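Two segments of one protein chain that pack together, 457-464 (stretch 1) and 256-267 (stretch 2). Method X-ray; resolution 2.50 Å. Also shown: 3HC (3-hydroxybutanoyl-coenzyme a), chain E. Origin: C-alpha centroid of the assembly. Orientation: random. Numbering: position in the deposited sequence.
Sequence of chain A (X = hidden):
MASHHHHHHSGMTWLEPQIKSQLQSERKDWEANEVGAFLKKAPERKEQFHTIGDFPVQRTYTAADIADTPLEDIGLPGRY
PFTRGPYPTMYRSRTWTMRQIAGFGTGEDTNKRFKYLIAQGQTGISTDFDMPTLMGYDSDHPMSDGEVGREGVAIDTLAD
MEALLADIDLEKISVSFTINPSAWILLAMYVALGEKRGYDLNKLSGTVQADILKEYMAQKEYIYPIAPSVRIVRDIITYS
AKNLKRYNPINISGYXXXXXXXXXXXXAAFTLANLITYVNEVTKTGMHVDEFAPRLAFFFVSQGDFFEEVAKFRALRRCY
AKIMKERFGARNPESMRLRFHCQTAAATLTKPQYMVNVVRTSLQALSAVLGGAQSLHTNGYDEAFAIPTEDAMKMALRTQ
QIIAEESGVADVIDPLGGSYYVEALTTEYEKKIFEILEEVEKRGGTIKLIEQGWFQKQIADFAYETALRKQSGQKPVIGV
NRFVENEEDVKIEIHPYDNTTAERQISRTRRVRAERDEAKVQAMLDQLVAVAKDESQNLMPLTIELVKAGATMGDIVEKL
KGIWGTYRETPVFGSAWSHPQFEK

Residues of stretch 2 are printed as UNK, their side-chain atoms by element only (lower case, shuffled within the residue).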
# COMPACT_ATOMS: atom_id res chain seq x y z
N LYS A 457 30.98 -12.59 3.72
CA LYS A 457 31.74 -11.34 3.66
C LYS A 457 31.08 -10.36 2.71
O LYS A 457 31.06 -9.16 2.98
CB LYS A 457 33.21 -11.57 3.33
CG LYS A 457 34.03 -12.00 4.54
CD LYS A 457 35.40 -12.63 4.16
CE LYS A 457 36.14 -13.19 5.35
NZ LYS A 457 37.31 -14.00 4.93
N GLN A 458 30.47 -10.88 1.63
CA GLN A 458 29.78 -10.05 0.67
C GLN A 458 28.51 -9.47 1.25
O GLN A 458 28.25 -8.28 1.09
CB GLN A 458 29.50 -10.82 -0.60
CG GLN A 458 30.62 -10.74 -1.62
CD GLN A 458 30.15 -11.45 -2.85
OE1 GLN A 458 29.43 -10.89 -3.70
NE2 GLN A 458 30.44 -12.73 -2.88
N ILE A 459 27.73 -10.31 1.98
CA ILE A 459 26.50 -9.93 2.68
C ILE A 459 26.84 -8.81 3.70
O ILE A 459 26.20 -7.76 3.70
CB ILE A 459 25.85 -11.16 3.37
CG1 ILE A 459 25.41 -12.22 2.33
CG2 ILE A 459 24.67 -10.73 4.22
CD1 ILE A 459 25.07 -13.66 2.90
N ALA A 460 27.89 -9.04 4.53
CA ALA A 460 28.36 -8.12 5.57
C ALA A 460 28.76 -6.74 5.04
O ALA A 460 28.57 -5.74 5.72
CB ALA A 460 29.49 -8.74 6.36
N ASP A 461 29.32 -6.70 3.83
CA ASP A 461 29.70 -5.46 3.17
C ASP A 461 28.47 -4.67 2.79
O ASP A 461 28.45 -3.45 2.98
CB ASP A 461 30.56 -5.74 1.93
CG ASP A 461 31.96 -6.21 2.23
OD1 ASP A 461 32.34 -6.21 3.43
OD2 ASP A 461 32.69 -6.55 1.27
N PHE A 462 27.44 -5.34 2.25
CA PHE A 462 26.22 -4.64 1.87
C PHE A 462 25.50 -4.09 3.11
O PHE A 462 25.19 -2.90 3.15
CB PHE A 462 25.33 -5.50 0.96
CG PHE A 462 24.43 -4.67 0.07
CD1 PHE A 462 24.96 -3.98 -1.03
CD2 PHE A 462 23.07 -4.58 0.32
CE1 PHE A 462 24.12 -3.20 -1.85
CE2 PHE A 462 22.24 -3.82 -0.52
CZ PHE A 462 22.77 -3.14 -1.60
N ALA A 463 25.35 -4.95 4.15
CA ALA A 463 24.77 -4.64 5.46
C ALA A 463 25.43 -3.38 6.07
O ALA A 463 24.70 -2.51 6.56
CB ALA A 463 24.93 -5.83 6.42
N TYR A 464 26.78 -3.27 5.99
CA TYR A 464 27.53 -2.15 6.52
C TYR A 464 27.33 -0.87 5.70
O TYR A 464 27.15 0.21 6.27
CB TYR A 464 29.02 -2.49 6.70
CG TYR A 464 29.83 -1.42 7.41
CD1 TYR A 464 29.64 -1.15 8.77
CD2 TYR A 464 30.83 -0.72 6.75
CE1 TYR A 464 30.40 -0.19 9.42
CE2 TYR A 464 31.61 0.23 7.40
CZ TYR A 464 31.39 0.51 8.74
OH TYR A 464 32.15 1.47 9.37
N UNK A 256 16.56 -14.87 4.21
CA UNK A 256 17.52 -14.74 5.30
C UNK A 256 18.80 -14.11 4.83
O UNK A 256 19.43 -13.40 5.61
n UNK A 256 16.02 -17.72 5.09
n UNK A 256 14.64 -17.83 6.80
c UNK A 256 16.50 -16.90 6.11
c UNK A 256 15.64 -16.95 7.16
c UNK A 256 14.90 -18.25 5.56
c UNK A 256 17.76 -16.11 5.94
N UNK A 257 19.22 -14.39 3.56
CA UNK A 257 20.41 -13.81 2.95
C UNK A 257 20.15 -12.30 2.84
O UNK A 257 21.00 -11.51 3.29
c UNK A 257 20.77 -14.50 1.58
c UNK A 257 21.24 -15.97 1.78
c UNK A 257 21.00 -16.91 0.59
c UNK A 257 21.82 -13.70 0.76
N UNK A 258 18.96 -11.90 2.33
CA UNK A 258 18.58 -10.48 2.25
C UNK A 258 18.55 -9.82 3.64
O UNK A 258 19.18 -8.78 3.86
c UNK A 258 17.22 -10.32 1.58
o UNK A 258 16.94 -8.94 1.39
N UNK A 259 17.80 -10.44 4.56
CA UNK A 259 17.62 -9.96 5.93
C UNK A 259 18.92 -9.90 6.77
O UNK A 259 19.01 -9.08 7.70
c UNK A 259 16.50 -10.72 6.62
o UNK A 259 14.36 -8.98 7.74
o UNK A 259 14.15 -8.28 5.66
c UNK A 259 14.49 -9.14 6.51
c UNK A 259 15.14 -10.41 6.02
N UNK A 260 19.93 -10.72 6.39
CA UNK A 260 21.27 -10.71 6.98
C UNK A 260 22.07 -9.47 6.47
O UNK A 260 23.18 -9.22 6.94
c UNK A 260 22.02 -11.99 6.64
N UNK A 261 21.53 -8.77 5.46
CA UNK A 261 22.07 -7.55 4.87
C UNK A 261 22.47 -7.59 3.42
O UNK A 261 23.24 -6.73 2.98
N UNK A 262 22.03 -8.61 2.66
CA UNK A 262 22.43 -8.75 1.25
C UNK A 262 21.66 -7.83 0.32
O UNK A 262 20.64 -7.24 0.67
o UNK A 262 21.02 -10.44 0.14
c UNK A 262 22.27 -10.20 0.78
N UNK A 263 22.16 -7.74 -0.89
CA UNK A 263 21.51 -7.02 -1.95
C UNK A 263 20.52 -8.01 -2.59
O UNK A 263 20.71 -9.23 -2.46
o UNK A 263 23.12 -7.77 -3.55
c UNK A 263 22.55 -6.60 -3.00
N UNK A 264 19.50 -7.53 -3.35
CA UNK A 264 18.63 -8.47 -4.09
C UNK A 264 19.40 -9.40 -5.06
O UNK A 264 18.99 -10.53 -5.27
c UNK A 264 17.69 -7.52 -4.83
c UNK A 264 17.65 -6.30 -3.98
c UNK A 264 19.06 -6.14 -3.57
N UNK A 265 20.54 -8.94 -5.61
CA UNK A 265 21.38 -9.74 -6.50
C UNK A 265 22.08 -10.86 -5.74
O UNK A 265 22.15 -11.98 -6.24
c UNK A 265 23.37 -9.62 -8.23
c UNK A 265 22.58 -10.35 -9.33
c UNK A 265 24.39 -8.69 -8.81
c UNK A 265 22.42 -8.87 -7.25
N UNK A 266 22.60 -10.57 -4.53
CA UNK A 266 23.24 -11.58 -3.68
C UNK A 266 22.19 -12.59 -3.22
O UNK A 266 22.43 -13.79 -3.27
c UNK A 266 25.58 -9.09 -1.87
c UNK A 266 23.95 -10.93 -2.48
o UNK A 266 24.88 -8.83 -0.89
n UNK A 266 26.64 -8.38 -2.13
c UNK A 266 25.22 -10.18 -2.86
N UNK A 267 21.00 -12.10 -2.89
CA UNK A 267 19.89 -12.95 -2.49
C UNK A 267 19.57 -13.98 -3.58
O UNK A 267 19.68 -15.19 -3.33
c UNK A 267 18.65 -12.09 -2.19
o UNK A 267 15.12 -13.04 -1.51
c UNK A 267 17.45 -12.98 -1.92
o UNK A 267 16.00 -11.11 -2.14
c UNK A 267 16.10 -12.32 -1.85
N1A 3HC E . -4.30 -23.55 -11.23
C2A 3HC E . -4.44 -24.99 -10.89
N3A 3HC E . -3.75 -25.33 -9.64
C4A 3HC E . -3.08 -24.40 -8.92
C5A 3HC E . -3.00 -23.11 -9.31
C6A 3HC E . -3.59 -22.71 -10.46
N6A 3HC E . -3.47 -21.43 -10.80
N7A 3HC E . -2.29 -22.46 -8.39
C8A 3HC E . -1.94 -23.32 -7.44
N9A 3HC E . -2.40 -24.52 -7.78
C1B 3HC E . -2.28 -25.82 -7.05
C2B 3HC E . -0.84 -26.30 -6.95
O2B 3HC E . -0.46 -27.06 -8.10
C3B 3HC E . -0.87 -27.15 -5.69
O3B 3HC E . -1.40 -28.47 -5.97
P3B 3HC E . -0.73 -29.82 -5.40
O7A 3HC E . -0.84 -29.65 -3.93
O8A 3HC E . -1.63 -30.86 -5.96
O9A 3HC E . 0.63 -29.78 -5.97
C4B 3HC E . -1.88 -26.42 -4.80
O4B 3HC E . -2.73 -25.64 -5.69
C5B 3HC E . -1.16 -25.54 -3.77
O5B 3HC E . -0.59 -24.38 -4.41
P1A 3HC E . 1.01 -24.06 -4.46
O1A 3HC E . 1.82 -25.30 -4.34
O2A 3HC E . 1.26 -23.17 -5.60
O3A 3HC E . 1.06 -23.14 -3.10
P2A 3HC E . 1.50 -23.60 -1.61
O4A 3HC E . 1.34 -22.44 -0.71
O5A 3HC E . 0.87 -24.88 -1.23
O6A 3HC E . 3.04 -23.88 -1.84
CBP 3HC E . 5.43 -23.48 -1.81
CCP 3HC E . 4.04 -22.88 -2.08
CDP 3HC E . 5.67 -24.54 -2.90
CEP 3HC E . 6.50 -22.40 -1.98
CAP 3HC E . 5.50 -24.15 -0.40
OAP 3HC E . 6.73 -24.85 -0.12
C9P 3HC E . 5.05 -23.27 0.81
O9P 3HC E . 3.87 -23.21 1.15
N8P 3HC E . 6.03 -22.66 1.49
C7P 3HC E . 5.74 -21.86 2.69
C6P 3HC E . 7.03 -21.51 3.42
C5P 3HC E . 6.78 -20.58 4.61
O5P 3HC E . 5.68 -20.11 4.88
N4P 3HC E . 7.89 -20.36 5.33
C3P 3HC E . 7.90 -19.49 6.50
C2P 3HC E . 9.30 -18.99 6.69
S1P 3HC E . 9.42 -17.82 8.08
C1 3HC E . 11.19 -17.53 7.98
O1 3HC E . 12.02 -18.42 7.78
C2 3HC E . 11.66 -16.07 8.07
C3 3HC E . 11.66 -15.55 9.51
O3 3HC E . 10.36 -15.68 10.06
C4 3HC E . 12.69 -16.29 10.38

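Position 256 carries one carbon leading to a five-membered ring of three carbons and two nitrogens, which defines histidine. H256 lies out of reach of stretch 1 and turns instead to the ligand, its NE2 donating a hydrogen bond to O1 of 3HC at 2.9 Å. Position 257 has four side-chain carbons, forked at the first with one arm two carbons long; the one-carbon arm lies 3.9 Å from CD1 of I459. The residue is isoleucine, I257. At 258 a single carbon bears one oxygen, so the residue is serine; S258 points away from stretch 1. Position 259 shows three carbons, the third carrying two oxygens, a chain that fits glutamate, and E259 also points away.

A lone carbon at 260, lying 3.8 Å from CG2 of I459, identifies alanine. Position 261 has no side-chain atoms and is glycine. Its phi of 118° would jam a CB against the preceding carbonyl, and an ideal CB would also fall 2.2 Å from CB of A463. G261 is the first residue to leave helical phi/psi, in a Schellman motif, with its N bonded to O of S258 at 2.8 Å and the N of residue 262 to O of I257 at 3.1 Å.

At 262 one carbon and one oxygen follow CA, and the CB of 262 lies 4.0 Å from CG1 of I459: serine. The OG of S262 donates to O of residue 263 at 2.9 Å. Position 263 has the same two atoms, its CB over the face of the F462 ring, 3.7 Å from the centroid, in a CH-pi contact: serine again, S263. At 264 three carbons close a ring onto the backbone nitrogen, giving proline; P264 opens the next helix and points away. Four carbons forked at the second make 265 leucine, and L265 is out of reach. Position 266 has three carbons, the third carrying an oxygen and a nitrogen, and the oxygen lies 3.8 Å from CB of F462: glutamine. Q266 N donates to S263 OG at 3.0 Å, capping the helix, and S263 N returns a bond to Q266 OE1 at 2.9 Å. Position 267, three carbons ending in two oxygens, fits glutamate; the end of E267 leads away.

No hydrogen bond crosses the contact. Although G261 O lies 3.0 Å from A463 N, the angle is poor. Packing therefore joins the stretches: bare G261 lets the backbones approach to 4.0 Å between G261 CA and A463 CA, while I459 and F462 cover the turn.

Stretch 2 (256-267) HISEAGSSPLQE
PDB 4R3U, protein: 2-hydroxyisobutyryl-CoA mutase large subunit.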